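Local coordinates for putative cell adhesion protein (Bacteroides eggerthii, PDB 4GPV) that probably serves as a FimA-like fimbrial subunit, a building block of a distinct type of pilus thought to act in cell adhesion, at residues Ala183-Lys191 with Gln204-Tyr214; Gln259-Ser267 with Ile278-Asn286. All coordinates share one frame; numbering follows the deposited sequence. Where two conformers were deposited one is given.

Contact 1 of 2, residues Ala183-Lys191 with Gln204-Tyr214; sequences AVLLFAGKK and QNEFYTGFNQY
With chi1 at -159°, Thr-209 turns OG1 anti to its own backbone N and presents it to the backbone of Leu-186 and Phe-187, where it accepts a weak hydrogen bond from Phe-187 N at 3.3 Å. The same oxygen lies over the centre of one face of the Phe-187 ring, so a small hydroxyl serves both the bulging backbone and the aromatic group. Gln-204 is bent at chi2 (-76°), and this folds its amide back over Gly-189 CA, a place where a residue without a side chain fits. The amide then grips Lys-191 twice: OE1 receives Lys-191 N at 3.0 Å, while NE2 gives a nearly straight bond of 2.9 Å to a lone pair of Lys-191 O. NE2 also bonds to Gly-253 O, which helps fix the rotation of the amide.

Backbone bonds join the strands between these points. Ala-188 and Tyr-208 form an antiparallel hydrogen-bonded pair, with Ala-188 N 2.8 Å from Tyr-208 O. The extended Lys-190 lies side by side with Glu-206, pointing the same way, and passes Tyr-208 at a slant, CG 3.7 Å from Tyr-208 CE2; Lys-190 NZ stays 4.1 Å from Glu-206 OE2, too far for a salt bridge. A long aliphatic chain ending in charge suits this partly exposed border.

Farther along, Leu-186 CD2 packs against Phe-211 CB, and Tyr-214 OH comes within 3.5 Å of Phe-187 CZ while bonding to Glu-321. Phe-187 takes a left-handed backbone conformation, and together with Ala-188 it faces the single residue Tyr-208. That is a G1 beta bulge, here in an antiparallel pairing within a beta sheet of the FimA-like C-terminal domain.

Contact 2 of 2, residues Gln259-Ser267 with Ile278-Asn286; sequences QPTILAIKS and IFYPILFTN
Pro-281 sets its CB into the hollow between Ile-262 and Ala-264, 3.9 Å from Ile-262 CG2 and equally far from Ala-264 CB. The small Ala-264 probably helps the chains come so close, Ala-264 CA being 4.0 Å from Pro-281 CA, and proline suits a non-hydrogen-bonded position, where no N-H is needed across the pair. On the same face Ile-262 lies alongside Leu-283, while Ala-264 CB meets the edge of the Phe-279 ring and the Lys-266 chain passes Phe-279 at a slant, CG 3.6 Å from Phe-279 CE2.

The other face carries larger bumps. Leu-263 CB touches both Ile-282 CG2 and the edge of the Phe-284 ring; Ile-282 puts CG1 anti to its backbone N (chi1 -167°), leaving CG2 between N and the carbonyl carbon, where it meets Leu-263. Ile-265 CB rests 4.0 Å from Tyr-280 CD2. Ser-267 OG sits in plane at the edge of the Tyr-280 ring, its hydrogen bond going to Asp-180. At the open end of the hairpin Phe-284, centre of an inverse gamma turn, gives its N-H to Thr-261 O at 2.9 Å, and Pro-260 CB wedges against Thr-285 CG2. A water bridges Thr-261 N and Phe-284 O.

Strands 262-271 and 274-283 thus form a beta hairpin, with strand 176-193 pairing along 262-271. Val-301 and Val-333, from strands 297-306 and 329-343, pack on Ile-282 and Phe-284, while Tyr-214 meets Phe-279 edge to face.

How the contacts relate
Following the chain from the N terminus, contact 1 closes first: after 183-191 a twelve-residue connection, with the short helix 198-201, brings the chain back as 204-214. Contact 2 opens only later, when 259-267 runs into the hairpin turn and returns as 278-286. The two closures are therefore in series, neither nested nor crossing. In space they adjoin, their centres about 10 Å apart, because strand 176-193 lies between 207-209 and 262-271. Phe-187 O lies 2.7 Å from Thr-261 OG1, a probable hydrogen bond, and the Phe-187 ring packs on Gln-259. With the pairing of 176-193 and 262-271 they link four strands that are neighbours in one sheet (207-209, 176-193, 262-271, 274-283).

Contact 1 of 2, residues Ala183-Lys191 with Gln204-Tyr214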
loop_
_atom_site.group_PDB
_atom_site.type_symbol
_atom_site.label_atom_id
_atom_site.label_comp_id
_atom_site.label_asym_id
_atom_site.label_seq_id
_atom_site.Cartn_x
_atom_site.Cartn_y
_atom_site.Cartn_z
ATOM N N ALA A 183 -10.255 -7.318 -12.134
ATOM C CA ALA A 183 -9.245 -7.694 -11.162
ATOM C C ALA A 183 -9.585 -6.842 -9.944
ATOM O O ALA A 183 -9.721 -5.608 -10.062
ATOM C CB ALA A 183 -7.830 -7.397 -11.679
ATOM N N VAL A 184 -9.828 -7.488 -8.807
ATOM C CA VAL A 184 -10.304 -6.766 -7.615
ATOM C C VAL A 184 -9.407 -7.006 -6.395
ATOM O O VAL A 184 -8.793 -8.051 -6.280
ATOM C CB VAL A 184 -11.790 -7.129 -7.276
ATOM C CG1 VAL A 184 -12.764 -6.727 -8.395
ATOM C CG2 VAL A 184 -11.949 -8.614 -6.908
ATOM N N LEU A 185 -9.337 -6.016 -5.510
ATOM C CA LEU A 185 -8.638 -6.155 -4.252
ATOM C C LEU A 185 -9.698 -6.125 -3.194
ATOM O O LEU A 185 -10.458 -5.167 -3.116
ATOM C CB LEU A 185 -7.549 -5.079 -4.020
ATOM C CG LEU A 185 -6.558 -5.408 -2.888
ATOM C CD1 LEU A 185 -5.689 -6.670 -3.237
ATOM C CD2 LEU A 185 -5.634 -4.196 -2.610
ATOM N N LEU A 186 -9.742 -7.156 -2.368
ATOM C CA LEU A 186 -10.736 -7.232 -1.302
ATOM C C LEU A 186 -10.051 -7.008 0.012
ATOM O O LEU A 186 -8.962 -7.568 0.247
ATOM C CB LEU A 186 -11.483 -8.601 -1.320
ATOM C CG LEU A 186 -11.974 -9.123 -2.684
ATOM C CD1 LEU A 186 -12.694 -10.509 -2.506
ATOM C CD2 LEU A 186 -12.905 -8.094 -3.370
ATOM N N PHE A 187 -10.658 -6.172 0.890
ATOM C CA PHE A 187 -10.144 -5.944 2.242
ATOM C C PHE A 187 -8.742 -5.389 2.237
ATOM O O PHE A 187 -7.854 -5.896 2.913
ATOM C CB PHE A 187 -10.210 -7.227 3.112
ATOM C CG PHE A 187 -11.581 -7.844 3.015
ATOM C CD1 PHE A 187 -12.703 -7.137 3.418
ATOM C CD2 PHE A 187 -11.758 -9.084 2.412
ATOM C CE1 PHE A 187 -13.982 -7.667 3.243
ATOM C CE2 PHE A 187 -13.030 -9.614 2.235
ATOM C CZ PHE A 187 -14.139 -8.899 2.649
ATOM N N ALA A 188 -8.580 -4.271 1.525
ATOM C CA ALA A 188 -7.367 -3.459 1.596
ATOM C C ALA A 188 -7.373 -2.765 2.961
ATOM O O ALA A 188 -8.400 -2.177 3.303
ATOM C CB ALA A 188 -7.407 -2.404 0.494
ATOM N N GLY A 189 -6.273 -2.809 3.716
ATOM C CA GLY A 189 -6.226 -2.132 5.014
ATOM C C GLY A 189 -6.471 -0.634 4.862
ATOM O O GLY A 189 -5.876 0.011 3.992
ATOM N N LYS A 190 -7.370 -0.069 5.695
ATOM C CA LYS A 190 -7.700 1.356 5.578
ATOM C C LYS A 190 -6.602 2.310 6.101
ATOM O O LYS A 190 -6.358 3.336 5.475
ATOM C CB LYS A 190 -9.003 1.651 6.356
ATOM C CG LYS A 190 -9.304 3.155 6.546
ATOM C CD LYS A 190 -10.706 3.403 7.071
ATOM C CE LYS A 190 -11.016 4.881 7.159
ATOM N NZ LYS A 190 -12.483 5.123 7.145
ATOM N N LYS A 191 -5.949 1.942 7.216
ATOM C CA LYS A 191 -5.019 2.808 7.946
ATOM C C LYS A 191 -3.588 2.717 7.507
ATOM O O LYS A 191 -3.017 1.640 7.481
ATOM C CB LYS A 191 -5.071 2.511 9.450
ATOM C CG LYS A 191 -6.239 3.140 10.178
ATOM C CD LYS A 191 -5.972 3.199 11.682
ATOM C CE LYS A 191 -7.130 3.796 12.445
ATOM N NZ LYS A 191 -6.761 4.100 13.852
ATOM N N GLN A 204 -5.116 -3.900 11.311
ATOM C CA GLN A 204 -6.273 -3.247 10.695
ATOM C C GLN A 204 -7.544 -3.757 11.288
ATOM O O GLN A 204 -7.644 -4.947 11.549
ATOM C CB GLN A 204 -6.293 -3.530 9.171
ATOM C CG GLN A 204 -5.039 -3.048 8.418
ATOM C CD GLN A 204 -4.955 -1.554 8.182
ATOM O OE1 GLN A 204 -5.846 -0.766 8.514
ATOM N NE2 GLN A 204 -3.852 -1.120 7.635
ATOM N N ASN A 205 -8.547 -2.881 11.430
ATOM C CA ASN A 205 -9.872 -3.302 11.848
ATOM C C ASN A 205 -10.928 -2.622 10.957
ATOM O O ASN A 205 -12.121 -2.820 11.157
ATOM C CB ASN A 205 -10.105 -3.063 13.359
ATOM C CG ASN A 205 -10.079 -1.641 13.842
ATOM O OD1 ASN A 205 -9.907 -0.674 13.092
ATOM N ND2 ASN A 205 -10.273 -1.492 15.146
ATOM N N GLU A 206 -10.468 -1.840 9.956
ATOM C CA GLU A 206 -11.263 -1.170 8.932
ATOM C C GLU A 206 -10.622 -1.402 7.573
ATOM O O GLU A 206 -9.407 -1.450 7.457
ATOM C CB GLU A 206 -11.441 0.328 9.187
ATOM C CG GLU A 206 -12.340 0.648 10.361
ATOM C CD GLU A 206 -12.490 2.149 10.529
ATOM O OE1 GLU A 206 -11.487 2.817 10.871
ATOM O OE2 GLU A 206 -13.586 2.670 10.228
ATOM N N PHE A 207 -11.451 -1.567 6.561
ATOM C CA PHE A 207 -10.977 -1.943 5.234
ATOM C C PHE A 207 -11.742 -1.268 4.119
ATOM O O PHE A 207 -12.906 -0.915 4.287
ATOM C CB PHE A 207 -11.212 -3.474 5.052
ATOM C CG PHE A 207 -10.610 -4.333 6.139
ATOM C CD1 PHE A 207 -9.271 -4.692 6.091
ATOM C CD2 PHE A 207 -11.322 -4.612 7.304
ATOM C CE1 PHE A 207 -8.677 -5.381 7.149
ATOM C CE2 PHE A 207 -10.720 -5.295 8.366
ATOM C CZ PHE A 207 -9.411 -5.702 8.261
ATOM N N TYR A 208 -11.149 -1.288 2.932
ATOM C CA TYR A 208 -11.857 -0.957 1.700
ATOM C C TYR A 208 -11.974 -2.248 0.886
ATOM O O TYR A 208 -11.102 -3.118 1.007
ATOM C CB TYR A 208 -11.116 0.106 0.888
ATOM C CG TYR A 208 -11.015 1.438 1.591
ATOM C CD1 TYR A 208 -12.087 2.334 1.588
ATOM C CD2 TYR A 208 -9.840 1.822 2.222
ATOM C CE1 TYR A 208 -11.982 3.583 2.205
ATOM C CE2 TYR A 208 -9.740 3.039 2.887
ATOM C CZ TYR A 208 -10.811 3.917 2.872
ATOM O OH TYR A 208 -10.641 5.148 3.449
ATOM N N THR A 209 -12.973 -2.360 0.010
ATOM C CA THR A 209 -13.078 -3.557 -0.807
ATOM C C THR A 209 -13.584 -3.175 -2.228
ATOM O O THR A 209 -14.405 -2.259 -2.391
ATOM C CB THR A 209 -13.924 -4.651 -0.094
ATOM O OG1 THR A 209 -13.607 -5.905 -0.668
ATOM C CG2 THR A 209 -15.424 -4.417 -0.199
ATOM N N GLY A 210 -13.041 -3.836 -3.232
ATOM C CA GLY A 210 -13.416 -3.552 -4.620
ATOM C C GLY A 210 -14.706 -4.181 -5.090
ATOM O O GLY A 210 -15.266 -3.777 -6.116
ATOM N N PHE A 211 -15.192 -5.204 -4.358
ATOM C CA PHE A 211 -16.413 -5.912 -4.721
ATOM C C PHE A 211 -16.970 -6.581 -3.482
ATOM O O PHE A 211 -16.210 -7.213 -2.761
ATOM C CB PHE A 211 -16.093 -6.972 -5.819
ATOM C CG PHE A 211 -17.304 -7.668 -6.389
ATOM C CD1 PHE A 211 -18.064 -7.071 -7.395
ATOM C CD2 PHE A 211 -17.725 -8.889 -5.881
ATOM C CE1 PHE A 211 -19.190 -7.715 -7.920
ATOM C CE2 PHE A 211 -18.864 -9.526 -6.393
ATOM C CZ PHE A 211 -19.586 -8.934 -7.414
ATOM N N ASN A 212 -18.292 -6.505 -3.245
ATOM C CA ASN A 212 -18.832 -7.167 -2.057
ATOM C C ASN A 212 -20.176 -7.848 -2.333
ATOM O O ASN A 212 -20.878 -8.178 -1.376
ATOM C CB ASN A 212 -18.987 -6.146 -0.913
ATOM C CG ASN A 212 -20.072 -5.099 -1.116
ATOM O OD1 ASN A 212 -20.678 -4.964 -2.183
ATOM N ND2 ASN A 212 -20.372 -4.345 -0.076
ATOM N N GLN A 213 -20.548 -8.023 -3.618
ATOM C CA GLN A 213 -21.854 -8.607 -3.998
ATOM C C GLN A 213 -21.738 -10.126 -4.205
ATOM O O GLN A 213 -21.960 -10.660 -5.299
ATOM C CB GLN A 213 -22.439 -7.869 -5.209
ATOM C CG GLN A 213 -22.899 -6.436 -4.838
ATOM C CD GLN A 213 -23.355 -5.624 -6.033
ATOM O OE1 GLN A 213 -24.316 -5.965 -6.726
ATOM N NE2 GLN A 213 -22.668 -4.528 -6.307
ATOM N N TYR A 214 -21.337 -10.815 -3.133
ATOM C CA TYR A 214 -21.201 -12.269 -3.054
ATOM C C TYR A 214 -21.713 -12.693 -1.681
ATOM O O TYR A 214 -21.649 -11.899 -0.735
ATOM C CB TYR A 214 -19.768 -12.773 -3.351
ATOM C CG TYR A 214 -18.668 -12.234 -2.463
ATOM C CD1 TYR A 214 -17.990 -11.056 -2.792
ATOM C CD2 TYR A 214 -18.255 -12.928 -1.327
ATOM C CE1 TYR A 214 -16.980 -10.541 -1.959
ATOM C CE2 TYR A 214 -17.266 -12.414 -0.478
ATOM C CZ TYR A 214 -16.617 -11.230 -0.809
ATOM O OH TYR A 214 -15.629 -10.741 0.016
#

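Contact 2 of 2, residues Gln259-Ser267 with Ile278-Asn286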
loop_
_atom_site.group_PDB
_atom_site.type_symbol
_atom_site.label_atom_id
_atom_site.label_comp_id
_atom_site.label_asym_id
_atom_site.label_seq_id
_atom_site.Cartn_x
_atom_site.Cartn_y
_atom_site.Cartn_z
ATOM N N GLN A 259 -8.993 -9.544 9.176
ATOM C CA GLN A 259 -9.447 -10.049 7.875
ATOM C C GLN A 259 -8.305 -9.925 6.920
ATOM O O GLN A 259 -7.857 -8.795 6.723
ATOM C CB GLN A 259 -10.667 -9.259 7.347
ATOM C CG GLN A 259 -11.058 -9.607 5.887
ATOM C CD GLN A 259 -11.411 -11.067 5.627
ATOM O OE1 GLN A 259 -12.222 -11.677 6.325
ATOM N NE2 GLN A 259 -10.832 -11.675 4.595
ATOM N N PRO A 260 -7.842 -11.015 6.257
ATOM C CA PRO A 260 -6.736 -10.826 5.309
ATOM C C PRO A 260 -7.167 -10.144 4.033
ATOM O O PRO A 260 -8.313 -10.235 3.621
ATOM C CB PRO A 260 -6.305 -12.251 4.983
ATOM C CG PRO A 260 -7.535 -13.085 5.233
ATOM C CD PRO A 260 -8.182 -12.444 6.404
ATOM N N THR A 261 -6.202 -9.509 3.382
ATOM C CA THR A 261 -6.398 -8.914 2.073
ATOM C C THR A 261 -6.468 -10.068 1.057
ATOM O O THR A 261 -5.800 -11.102 1.221
ATOM C CB THR A 261 -5.254 -7.927 1.785
ATOM O OG1 THR A 261 -5.336 -6.832 2.725
ATOM C CG2 THR A 261 -5.302 -7.357 0.363
ATOM N N ILE A 262 -7.280 -9.892 -0.001
ATOM C CA ILE A 262 -7.464 -10.921 -1.033
ATOM C C ILE A 262 -7.358 -10.264 -2.404
ATOM O O ILE A 262 -8.024 -9.257 -2.655
ATOM C CB ILE A 262 -8.849 -11.652 -0.914
ATOM C CG1 ILE A 262 -9.144 -12.173 0.514
ATOM C CG2 ILE A 262 -9.018 -12.745 -2.046
ATOM C CD1 ILE A 262 -10.558 -12.622 0.747
ATOM N N LEU A 263 -6.546 -10.830 -3.286
ATOM C CA LEU A 263 -6.492 -10.383 -4.686
ATOM C C LEU A 263 -7.259 -11.401 -5.507
ATOM O O LEU A 263 -7.063 -12.589 -5.307
ATOM C CB LEU A 263 -5.040 -10.248 -5.204
ATOM C CG LEU A 263 -4.904 -9.884 -6.708
ATOM C CD1 LEU A 263 -5.375 -8.449 -6.991
ATOM C CD2 LEU A 263 -3.475 -10.092 -7.165
ATOM N N ALA A 264 -8.179 -10.958 -6.396
ATOM C CA ALA A 264 -8.901 -11.933 -7.193
ATOM C C ALA A 264 -9.245 -11.427 -8.579
ATOM O O ALA A 264 -9.336 -10.215 -8.821
ATOM C CB ALA A 264 -10.217 -12.303 -6.493
ATOM N N ILE A 265 -9.472 -12.382 -9.470
ATOM C CA ILE A 265 -10.146 -12.134 -10.728
ATOM C C ILE A 265 -11.607 -12.403 -10.420
ATOM O O ILE A 265 -11.913 -13.491 -9.941
ATOM C CB ILE A 265 -9.636 -12.970 -11.907
ATOM C CG1 ILE A 265 -8.157 -12.677 -12.194
ATOM C CG2 ILE A 265 -10.542 -12.726 -13.163
ATOM C CD1 ILE A 265 -7.484 -13.762 -13.028
ATOM N N LYS A 266 -12.501 -11.427 -10.652
ATOM C CA LYS A 266 -13.941 -11.617 -10.443
ATOM C C LYS A 266 -14.555 -11.824 -11.821
ATOM O O LYS A 266 -14.284 -11.034 -12.728
ATOM C CB LYS A 266 -14.547 -10.392 -9.721
ATOM C CG LYS A 266 -16.033 -10.564 -9.430
ATOM C CD LYS A 266 -16.903 -9.923 -10.494
ATOM C CE LYS A 266 -18.286 -10.532 -10.491
ATOM N NZ LYS A 266 -19.151 -9.883 -11.517
ATOM N N SER A 267 -15.363 -12.883 -11.985
ATOM C CA SER A 267 -15.954 -13.180 -13.272
ATOM C C SER A 267 -17.419 -13.505 -13.102
ATOM O O SER A 267 -17.904 -13.598 -11.964
ATOM C CB SER A 267 -15.215 -14.356 -13.909
ATOM O OG SER A 267 -13.818 -14.111 -13.922
ATOM N N ILE A 278 -18.150 -15.525 -9.755
ATOM C CA ILE A 278 -17.132 -16.530 -9.432
ATOM C C ILE A 278 -15.830 -15.793 -9.281
ATOM O O ILE A 278 -15.691 -14.661 -9.758
ATOM C CB ILE A 278 -17.019 -17.724 -10.420
ATOM C CG1 ILE A 278 -16.647 -17.237 -11.838
ATOM C CG2 ILE A 278 -18.299 -18.582 -10.405
ATOM C CD1 ILE A 278 -16.203 -18.274 -12.807
ATOM N N PHE A 279 -14.900 -16.407 -8.585
ATOM C CA PHE A 279 -13.614 -15.766 -8.295
ATOM C C PHE A 279 -12.438 -16.697 -8.501
ATOM O O PHE A 279 -12.551 -17.896 -8.278
ATOM C CB PHE A 279 -13.600 -15.292 -6.823
ATOM C CG PHE A 279 -14.671 -14.293 -6.474
ATOM C CD1 PHE A 279 -15.938 -14.714 -6.079
ATOM C CD2 PHE A 279 -14.429 -12.931 -6.571
ATOM C CE1 PHE A 279 -16.938 -13.786 -5.774
ATOM C CE2 PHE A 279 -15.409 -12.002 -6.228
ATOM C CZ PHE A 279 -16.681 -12.434 -5.876
ATOM N N TYR A 280 -11.280 -16.120 -8.874
ATOM C CA TYR A 280 -10.013 -16.857 -8.942
ATOM C C TYR A 280 -9.123 -16.103 -7.956
ATOM O O TYR A 280 -8.527 -15.094 -8.320
ATOM C CB TYR A 280 -9.446 -16.886 -10.371
ATOM C CG TYR A 280 -10.414 -17.445 -11.385
ATOM C CD1 TYR A 280 -10.453 -18.814 -11.657
ATOM C CD2 TYR A 280 -11.245 -16.606 -12.123
ATOM C CE1 TYR A 280 -11.260 -19.326 -12.670
ATOM C CE2 TYR A 280 -12.099 -17.117 -13.111
ATOM C CZ TYR A 280 -12.104 -18.480 -13.378
ATOM O OH TYR A 280 -12.929 -18.974 -14.373
ATOM N N PRO A 281 -9.166 -16.474 -6.660
ATOM C CA PRO A 281 -8.533 -15.619 -5.646
ATOM C C PRO A 281 -7.216 -16.118 -5.044
ATOM O O PRO A 281 -6.863 -17.300 -5.156
ATOM C CB PRO A 281 -9.593 -15.624 -4.553
ATOM C CG PRO A 281 -10.222 -17.005 -4.656
ATOM C CD PRO A 281 -9.954 -17.548 -6.023
ATOM N N ILE A 282 -6.546 -15.201 -4.343
ATOM C CA ILE A 282 -5.377 -15.496 -3.532
ATOM C C ILE A 282 -5.506 -14.731 -2.222
ATOM O O ILE A 282 -5.652 -13.506 -2.229
ATOM C CB ILE A 282 -4.000 -15.294 -4.220
ATOM C CG1 ILE A 282 -2.847 -15.942 -3.377
ATOM C CG2 ILE A 282 -3.705 -13.860 -4.540
ATOM C CD1 ILE A 282 -2.991 -17.593 -3.111
ATOM N N LEU A 283 -5.474 -15.466 -1.096
ATOM C CA LEU A 283 -5.554 -14.867 0.241
ATOM C C LEU A 283 -4.166 -14.559 0.720
ATOM O O LEU A 283 -3.312 -15.446 0.672
ATOM C CB LEU A 283 -6.236 -15.823 1.249
ATOM C CG LEU A 283 -7.748 -15.801 1.333
ATOM C CD1 LEU A 283 -8.338 -16.398 0.114
ATOM C CD2 LEU A 283 -8.204 -16.609 2.513
ATOM N N PHE A 284 -3.943 -13.332 1.209
ATOM C CA PHE A 284 -2.649 -12.925 1.766
ATOM C C PHE A 284 -2.621 -13.326 3.239
ATOM O O PHE A 284 -2.759 -12.485 4.156
ATOM C CB PHE A 284 -2.384 -11.433 1.578
ATOM C CG PHE A 284 -1.990 -11.144 0.153
ATOM C CD1 PHE A 284 -0.672 -11.305 -0.265
ATOM C CD2 PHE A 284 -2.947 -10.777 -0.788
ATOM C CE1 PHE A 284 -0.308 -11.052 -1.596
ATOM C CE2 PHE A 284 -2.577 -10.505 -2.119
ATOM C CZ PHE A 284 -1.268 -10.675 -2.511
ATOM N N THR A 285 -2.481 -14.635 3.441
ATOM C CA THR A 285 -2.329 -15.285 4.749
ATOM C C THR A 285 -1.055 -16.119 4.734
ATOM O O THR A 285 -0.583 -16.525 3.669
ATOM C CB THR A 285 -3.519 -16.239 5.044
ATOM O OG1 THR A 285 -3.559 -17.275 4.053
ATOM C CG2 THR A 285 -4.840 -15.522 5.137
ATOM N N ASN A 286 -0.572 -16.481 5.925
ATOM C CA ASN A 286 0.584 -17.375 6.021
ATOM C C ASN A 286 0.343 -18.771 5.425
ATOM O O ASN A 286 1.310 -19.397 5.023
ATOM C CB ASN A 286 0.982 -17.529 7.489
ATOM C CG ASN A 286 1.725 -16.324 7.969
ATOM O OD1 ASN A 286 2.310 -15.559 7.187
ATOM N ND2 ASN A 286 1.700 -16.116 9.273
HETATM O O HOH W 1 -3.512 -9.845 4.562
HETATM O O HOH W 2 -5.440 -14.211 -7.529
#